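Local coordinates for protein Exo-beta-1,4-mannosidase (PDB 4LYP) that probably hydrolyses terminal, non-reducing beta-D-mannose residues from beta-1,4-mannosides, as a fungal TIM-barrel glycoside hydrolase of family 5 with transglycosylation activity, at residues C292-E295 and I299-P302; D306-A311 and T361-E366. One frame throughout, in Å; residues are numbered along the deposited sequence.

Contact 1 (C292-E295 and I299-P302); sequences CWVE and IYDP
The carbonyl oxygen of Val-294 takes two backbone N-H groups at once. Ile-299 N, 2.9 Å from Val-294 O, comes in almost in line with the C=O bond, whereas Tyr-300 N reaches the same oxygen at 3.2 Å from well above the carbonyl plane; both bonds are bent, with angles at hydrogen near 139°. One residue on, the CA-H of Glu-295 points at Tyr-300 O, 3.3 Å from CA, and a water that donates to Tyr-300 O at 2.7 Å makes a weak second bond to the carbonyl of Glu-295. Apolar contacts accompany these bonds: Val-294 CG2 lies 3.6 Å from Tyr-300 CB, and Val-294 CG1 meets Ile-299 CG2. With CG anti to the backbone N (chi1 178°) and the rest of the chain extended, Glu-295 lays its carboxylate across the Pro-302 ring, OE1 being 3.4 Å from Pro-302 CG. Its polar partners lie beyond the turn: OE1 accepts from Trp-420 NE1, and OE2 forms a salt bridge with Lys-354. The loop follows strand 288-292, whose end leads into Trp-293, a residue of the guanidine-binding pocket, with NE1 bonded to Glu-337. Backbone bonds thus fold the turn, while the paired carboxylate probably keeps its negative charge and ties this loop to two others.

Contact 2 (D306-A311 and T361-E366); sequences DGLPHA and TSHKDE
Leu-308 reaches into the angle between His-363 and Glu-366, which are three residues apart, nearly one turn, on the facing helix, and makes every close side-chain contact between 306-311 and 361-366. Its CB sits over one face of the imidazole, 4.2 Å from the ring centroid and 13° off the normal, a CH-pi contact displaced toward the ND1 and CE1 side of the ring. With CG anti to the backbone N (chi1 -170°), the branch point is carried past the imidazole, and both methyls lie toward the backbone and CB of His-363: Leu-308 CD1 is 3.9 Å from His-363 O, and Leu-308 CD2 lies 4.1 to 4.2 Å from CB, CG and CD2 of His-363. The contact joins the first turns of helices 308-329 and 362-380, successive helices on the outside of the TIM barrel with strand 333-338 between them in sequence. Glu-366 meets the same leucine with its extended chain, crossing CD2 so that the methyl is 3.4 Å from CD and 3.5 Å from OE2 of the glutamate. OE2 forms a salt bridge with Lys-370 of its own helix and accepts from Asn-312 ND2, one residue beyond 306-311, so a polar bond joins the two helices beside the leucine. His-363 is held from outside the pair: ND1 is probably hydrogen-bonded to the hydroxyl of Tyr-300, its backbone N donates to Asp-343, and Trp-345 stacks on the ring, which should restrict its rotation under the leucine.

From the N terminus, the chain leaves strand 288-292 and at once closes contact 1, a short loop with three residues between its segments. A few residues later 306-311 opens contact 2, whose much longer loop, 49 residues, takes in most of helix 308-329 and strand 333-338 before 361-366 returns at the head of helix 362-380. The two loops therefore follow in series, neither nested nor crossed. Their centres lie 10 Å apart, and Tyr-300 of contact 1 spans the gap, its ring packing on Gly-307 and Ala-311 of contact 2. The loop beyond strand 288-292 is thereby fastened to the starts of both helices.

Contact 1 (C292-E295 and I299-P302)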
ATOM      1  N   CYS A 292       7.006   5.508   5.873  1.00  6.76           N
ATOM      2  CA  CYS A 292       7.996   6.532   6.149  1.00  6.80           C
ATOM      3  C   CYS A 292       8.216   7.393   4.902  1.00  6.85           C
ATOM      4  O   CYS A 292       8.654   6.850   3.838  1.00  7.40           O
ATOM      5  CB  CYS A 292       9.319   5.863   6.563  1.00  8.74           C
ATOM      6  SG  CYS A 292      10.575   7.146   6.971  1.00  9.03           S
ATOM      7  N   TRP A 293       7.907   8.692   5.004  1.00  6.28           N
ATOM      8  CA  TRP A 293       7.907   9.621   3.854  1.00  6.81           C
ATOM      9  C   TRP A 293       8.667  10.879   4.100  1.00  6.26           C
ATOM     10  O   TRP A 293       8.103  11.922   4.412  1.00  7.55           O
ATOM     11  CB  TRP A 293       6.467   9.881   3.415  1.00  7.35           C
ATOM     12  CG  TRP A 293       5.843   8.676   2.776  1.00  6.53           C
ATOM     13  CD1 TRP A 293       4.824   7.888   3.199  1.00  7.07           C
ATOM     14  CD2 TRP A 293       6.313   8.129   1.530  1.00  6.29           C
ATOM     15  NE1 TRP A 293       4.622   6.821   2.295  1.00  6.91           N
ATOM     16  CE2 TRP A 293       5.540   6.995   1.281  1.00  6.08           C
ATOM     17  CE3 TRP A 293       7.323   8.503   0.615  1.00  6.69           C
ATOM     18  CZ2 TRP A 293       5.704   6.254   0.107  1.00  6.10           C
ATOM     19  CZ3 TRP A 293       7.514   7.763  -0.516  1.00  7.27           C
ATOM     20  CH2 TRP A 293       6.728   6.619  -0.743  1.00  6.35           C
ATOM     21  N   VAL A 294      10.009  10.805   3.950  1.00  6.90           N
ATOM     22  CA  VAL A 294      10.834  11.928   4.355  1.00  7.47           C
ATOM     23  C   VAL A 294      10.566  13.210   3.540  1.00  6.38           C
ATOM     24  O   VAL A 294      10.584  14.315   4.109  1.00  7.69           O
ATOM     25  CB  VAL A 294      12.326  11.567   4.415  1.00  7.57           C
ATOM     26  CG1 VAL A 294      12.611  10.716   5.644  1.00  8.74           C
ATOM     27  CG2 VAL A 294      12.861  10.976   3.097  1.00  8.01           C
ATOM     28  N   GLU A 295      10.355  13.131   2.224  1.00  7.00           N
ATOM     29  CA  GLU A 295      10.126  14.374   1.481  1.00  7.60           C
ATOM     30  C   GLU A 295       8.750  14.945   1.856  1.00  6.97           C
ATOM     31  O   GLU A 295       8.631  16.140   2.137  1.00  7.75           O
ATOM     32  CB  GLU A 295      10.218  14.117  -0.029  1.00  7.69           C
ATOM     33  CG  GLU A 295       9.951  15.360  -0.857  1.00  7.62           C
ATOM     34  CD  GLU A 295      10.107  15.210  -2.344  1.00  7.45           C
ATOM     35  OE1 GLU A 295      10.581  14.139  -2.807  1.00  7.85           O
ATOM     36  OE2 GLU A 295       9.747  16.139  -3.046  1.00  9.34           O
ATOM     37  N   ILE A 299      11.378  16.455   5.845  1.00  8.64           N
ATOM     38  CA  ILE A 299      12.677  16.050   6.387  1.00  8.96           C
ATOM     39  C   ILE A 299      13.779  16.053   5.303  1.00  8.94           C
ATOM     40  O   ILE A 299      14.943  16.213   5.624  1.00 10.95           O
ATOM     41  CB  ILE A 299      12.521  14.607   6.980  1.00  9.34           C
ATOM     42  CG1 ILE A 299      11.478  14.678   8.107  1.00 11.04           C
ATOM     43  CG2 ILE A 299      13.855  13.995   7.429  1.00 10.89           C
ATOM     44  CD1 ILE A 299      11.902  15.478   9.332  1.00 19.32           C
ATOM     45  N   TYR A 300      13.372  15.860   4.049  1.00  8.70           N
ATOM     46  CA  TYR A 300      14.325  15.686   2.948  1.00  8.84           C
ATOM     47  C   TYR A 300      13.888  16.496   1.777  1.00  8.60           C
ATOM     48  O   TYR A 300      12.721  16.428   1.371  1.00  9.64           O
ATOM     49  CB  TYR A 300      14.326  14.186   2.557  1.00  9.65           C
ATOM     50  CG  TYR A 300      15.200  13.876   1.364  1.00  8.23           C
ATOM     51  CD1 TYR A 300      16.593  13.936   1.425  1.00  9.50           C
ATOM     52  CD2 TYR A 300      14.603  13.518   0.132  1.00  8.02           C
ATOM     53  CE1 TYR A 300      17.348  13.630   0.317  1.00  9.68           C
ATOM     54  CE2 TYR A 300      15.392  13.195  -0.978  1.00  8.63           C
ATOM     55  CZ  TYR A 300      16.725  13.247  -0.877  1.00  8.54           C
ATOM     56  OH  TYR A 300      17.517  12.995  -1.988  1.00 10.03           O
ATOM     57  N   ASP A 301      14.802  17.272   1.219  1.00  9.92           N
ATOM     58  CA  ASP A 301      14.559  18.029   0.007  1.00 12.09           C
ATOM     59  C   ASP A 301      15.408  17.340  -1.071  1.00 10.60           C
ATOM     60  O   ASP A 301      16.645  17.374  -1.029  1.00 11.63           O
ATOM     61  CB  ASP A 301      15.069  19.434   0.243  1.00 17.09           C
ATOM     62  CG  ASP A 301      15.006  20.289  -1.033  1.00 19.40           C
ATOM     63  OD1 ASP A 301      14.511  19.799  -2.069  1.00 18.79           O
ATOM     64  OD2 ASP A 301      15.208  21.515  -0.912  1.00 29.12           O
ATOM     65  N   PRO A 302      14.781  16.690  -2.064  1.00  9.67           N
ATOM     66  CA  PRO A 302      15.574  15.986  -3.077  1.00  9.57           C
ATOM     67  C   PRO A 302      16.337  16.918  -3.975  1.00  9.06           C
ATOM     68  O   PRO A 302      17.184  16.436  -4.766  1.00 10.78           O
ATOM     69  CB  PRO A 302      14.502  15.209  -3.863  1.00 11.91           C
ATOM     70  CG  PRO A 302      13.261  16.028  -3.745  1.00 12.62           C
ATOM     71  CD  PRO A 302      13.318  16.598  -2.281  1.00 12.87           C
TER
HETATM   72  O   HOH W   1      11.076  18.524   2.007  1.00 30.65           O

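Contact 2 (D306-A311 and T361-E366)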
ATOM      1  N   ASP A 306      23.037  18.049  -0.377  1.00 15.50           N
ATOM      2  CA  ASP A 306      23.587  17.670   0.912  1.00 14.69           C
ATOM      3  C   ASP A 306      22.528  17.112   1.843  1.00 14.60           C
ATOM      4  O   ASP A 306      22.782  16.928   3.049  1.00 15.62           O
ATOM      5  CB  ASP A 306      24.258  18.877   1.593  1.00 22.60           C
ATOM      6  CG  ASP A 306      25.366  19.448   0.748  1.00 28.58           C
ATOM      7  OD1 ASP A 306      26.130  18.641   0.133  1.00 39.31           O
ATOM      8  OD2 ASP A 306      25.467  20.693   0.677  1.00 43.25           O
ATOM      9  N   GLY A 307      21.312  16.854   1.343  1.00 13.23           N
ATOM     10  CA  GLY A 307      20.190  16.493   2.229  1.00 16.06           C
ATOM     11  C   GLY A 307      20.111  15.035   2.632  1.00 10.79           C
ATOM     12  O   GLY A 307      19.248  14.694   3.456  1.00 12.08           O
ATOM     13  N   LEU A 308      20.962  14.145   2.107  1.00 11.22           N
ATOM     14  CA  LEU A 308      20.708  12.736   2.347  1.00  9.72           C
ATOM     15  C   LEU A 308      21.029  12.258   3.768  1.00  9.09           C
ATOM     16  O   LEU A 308      20.271  11.480   4.350  1.00  9.78           O
ATOM     17  CB  LEU A 308      21.379  11.840   1.314  1.00 10.51           C
ATOM     18  CG  LEU A 308      21.004  10.360   1.317  1.00 11.12           C
ATOM     19  CD1 LEU A 308      19.508  10.188   1.090  1.00 13.67           C
ATOM     20  CD2 LEU A 308      21.880   9.616   0.318  1.00 13.54           C
ATOM     21  N   PRO A 309      22.145  12.674   4.383  1.00 10.29           N
ATOM     22  CA  PRO A 309      22.460  12.152   5.727  1.00 11.60           C
ATOM     23  C   PRO A 309      21.293  12.371   6.729  1.00 10.70           C
ATOM     24  O   PRO A 309      20.958  11.438   7.488  1.00 10.46           O
ATOM     25  CB  PRO A 309      23.710  12.974   6.171  1.00 13.63           C
ATOM     26  CG  PRO A 309      24.430  13.100   4.807  1.00 12.39           C
ATOM     27  CD  PRO A 309      23.290  13.433   3.829  1.00 12.25           C
ATOM     28  N   HIS A 310      20.652  13.552   6.720  1.00 10.40           N
ATOM     29  CA  HIS A 310      19.559  13.753   7.661  1.00 10.77           C
ATOM     30  C   HIS A 310      18.392  12.797   7.353  1.00  9.22           C
ATOM     31  O   HIS A 310      17.754  12.324   8.289  1.00  9.73           O
ATOM     32  CB  HIS A 310      19.099  15.208   7.560  1.00 12.47           C
ATOM     33  CG  HIS A 310      17.959  15.566   8.483  1.00 12.63           C
ATOM     34  ND1 HIS A 310      17.997  15.298   9.826  1.00 19.66           N
ATOM     35  CD2 HIS A 310      16.763  16.165   8.245  1.00 14.64           C
ATOM     36  CE1 HIS A 310      16.893  15.826  10.407  1.00 21.89           C
ATOM     37  NE2 HIS A 310      16.150  16.323   9.473  1.00 15.89           N
ATOM     38  N   ALA A 311      18.101  12.507   6.060  1.00  8.91           N
ATOM     39  CA  ALA A 311      17.051  11.536   5.766  1.00  8.51           C
ATOM     40  C   ALA A 311      17.435  10.139   6.234  1.00  8.02           C
ATOM     41  O   ALA A 311      16.584   9.399   6.780  1.00  8.23           O
ATOM     42  CB  ALA A 311      16.786  11.518   4.255  1.00  9.13           C
ATOM     43  N   THR A 361      19.233   7.811  -9.625  1.00  7.93           N
ATOM     44  CA  THR A 361      18.630   7.589  -8.333  1.00  7.40           C
ATOM     45  C   THR A 361      19.708   7.311  -7.299  1.00  7.77           C
ATOM     46  O   THR A 361      19.559   6.448  -6.442  1.00  8.09           O
ATOM     47  CB  THR A 361      17.587   6.464  -8.392  1.00  8.27           C
ATOM     48  OG1 THR A 361      18.199   5.250  -8.866  1.00  8.74           O
ATOM     49  CG2 THR A 361      16.421   6.796  -9.292  1.00  9.03           C
ATOM     50  N   SER A 362      20.825   8.067  -7.326  1.00  7.94           N
ATOM     51  CA  SER A 362      21.873   7.726  -6.352  0.60  8.10           C
ATOM     52  C   SER A 362      21.472   7.970  -4.902  1.00  7.51           C
ATOM     53  O   SER A 362      21.805   7.167  -4.055  1.00  8.20           O
ATOM     54  CB  SER A 362      23.162   8.433  -6.682  0.60  9.80           C
ATOM     55  OG  SER A 362      23.064   9.858  -6.556  0.60 10.09           O
ATOM     56  N   HIS A 363      20.722   9.050  -4.613  1.00  7.87           N
ATOM     57  CA  HIS A 363      20.294   9.230  -3.222  1.00  7.22           C
ATOM     58  C   HIS A 363      19.336   8.151  -2.807  1.00  7.07           C
ATOM     59  O   HIS A 363      19.470   7.543  -1.747  1.00  7.84           O
ATOM     60  CB  HIS A 363      19.642  10.600  -3.037  1.00  7.91           C
ATOM     61  CG  HIS A 363      20.600  11.723  -2.915  1.00  8.62           C
ATOM     62  ND1 HIS A 363      20.257  12.963  -2.425  1.00 10.16           N
ATOM     63  CD2 HIS A 363      21.969  11.790  -3.178  1.00  9.88           C
ATOM     64  CE1 HIS A 363      21.324  13.736  -2.394  1.00 10.04           C
ATOM     65  NE2 HIS A 363      22.354  13.074  -2.887  1.00 11.27           N
ATOM     66  N   LYS A 364      18.294   7.928  -3.658  1.00  7.32           N
ATOM     67  CA  LYS A 364      17.306   6.892  -3.387  1.00  7.13           C
ATOM     68  C   LYS A 364      17.941   5.533  -3.154  1.00  6.46           C
ATOM     69  O   LYS A 364      17.544   4.763  -2.274  1.00  7.14           O
ATOM     70  CB  LYS A 364      16.354   6.831  -4.578  1.00  7.24           C
ATOM     71  CG  LYS A 364      15.284   5.749  -4.514  1.00  7.08           C
ATOM     72  CD  LYS A 364      14.543   5.711  -5.860  1.00  7.48           C
ATOM     73  CE  LYS A 364      13.235   4.966  -5.781  1.00  7.51           C
ATOM     74  NZ  LYS A 364      12.489   5.072  -7.095  1.00  7.44           N
ATOM     75  N   ASP A 365      18.926   5.168  -3.998  1.00  7.63           N
ATOM     76  CA  ASP A 365      19.546   3.824  -3.886  1.00  7.74           C
ATOM     77  C   ASP A 365      20.231   3.711  -2.564  1.00  8.03           C
ATOM     78  O   ASP A 365      20.119   2.639  -1.922  1.00  8.64           O
ATOM     79  CB  ASP A 365      20.536   3.651  -5.011  1.00  8.45           C
ATOM     80  CG  ASP A 365      19.867   3.441  -6.373  1.00  8.73           C
ATOM     81  OD1 ASP A 365      18.657   3.494  -6.469  1.00  8.88           O
ATOM     82  OD2 ASP A 365      20.654   3.212  -7.299  1.00 12.47           O
ATOM     83  N   GLU A 366      20.961   4.720  -2.101  1.00  8.34           N
ATOM     84  CA  GLU A 366      21.629   4.643  -0.832  1.00  7.93           C
ATOM     85  C   GLU A 366      20.592   4.601   0.335  1.00  7.60           C
ATOM     86  O   GLU A 366      20.739   3.830   1.276  1.00  8.36           O
ATOM     87  CB  GLU A 366      22.549   5.842  -0.632  1.00  9.54           C
ATOM     88  CG  GLU A 366      23.140   5.914   0.739  1.00 10.31           C
ATOM     89  CD  GLU A 366      24.051   7.124   0.966  1.00 11.79           C
ATOM     90  OE1 GLU A 366      24.791   7.491  -0.000  1.00 13.66           O
ATOM     91  OE2 GLU A 366      24.090   7.633   2.104  1.00 12.16           O
TER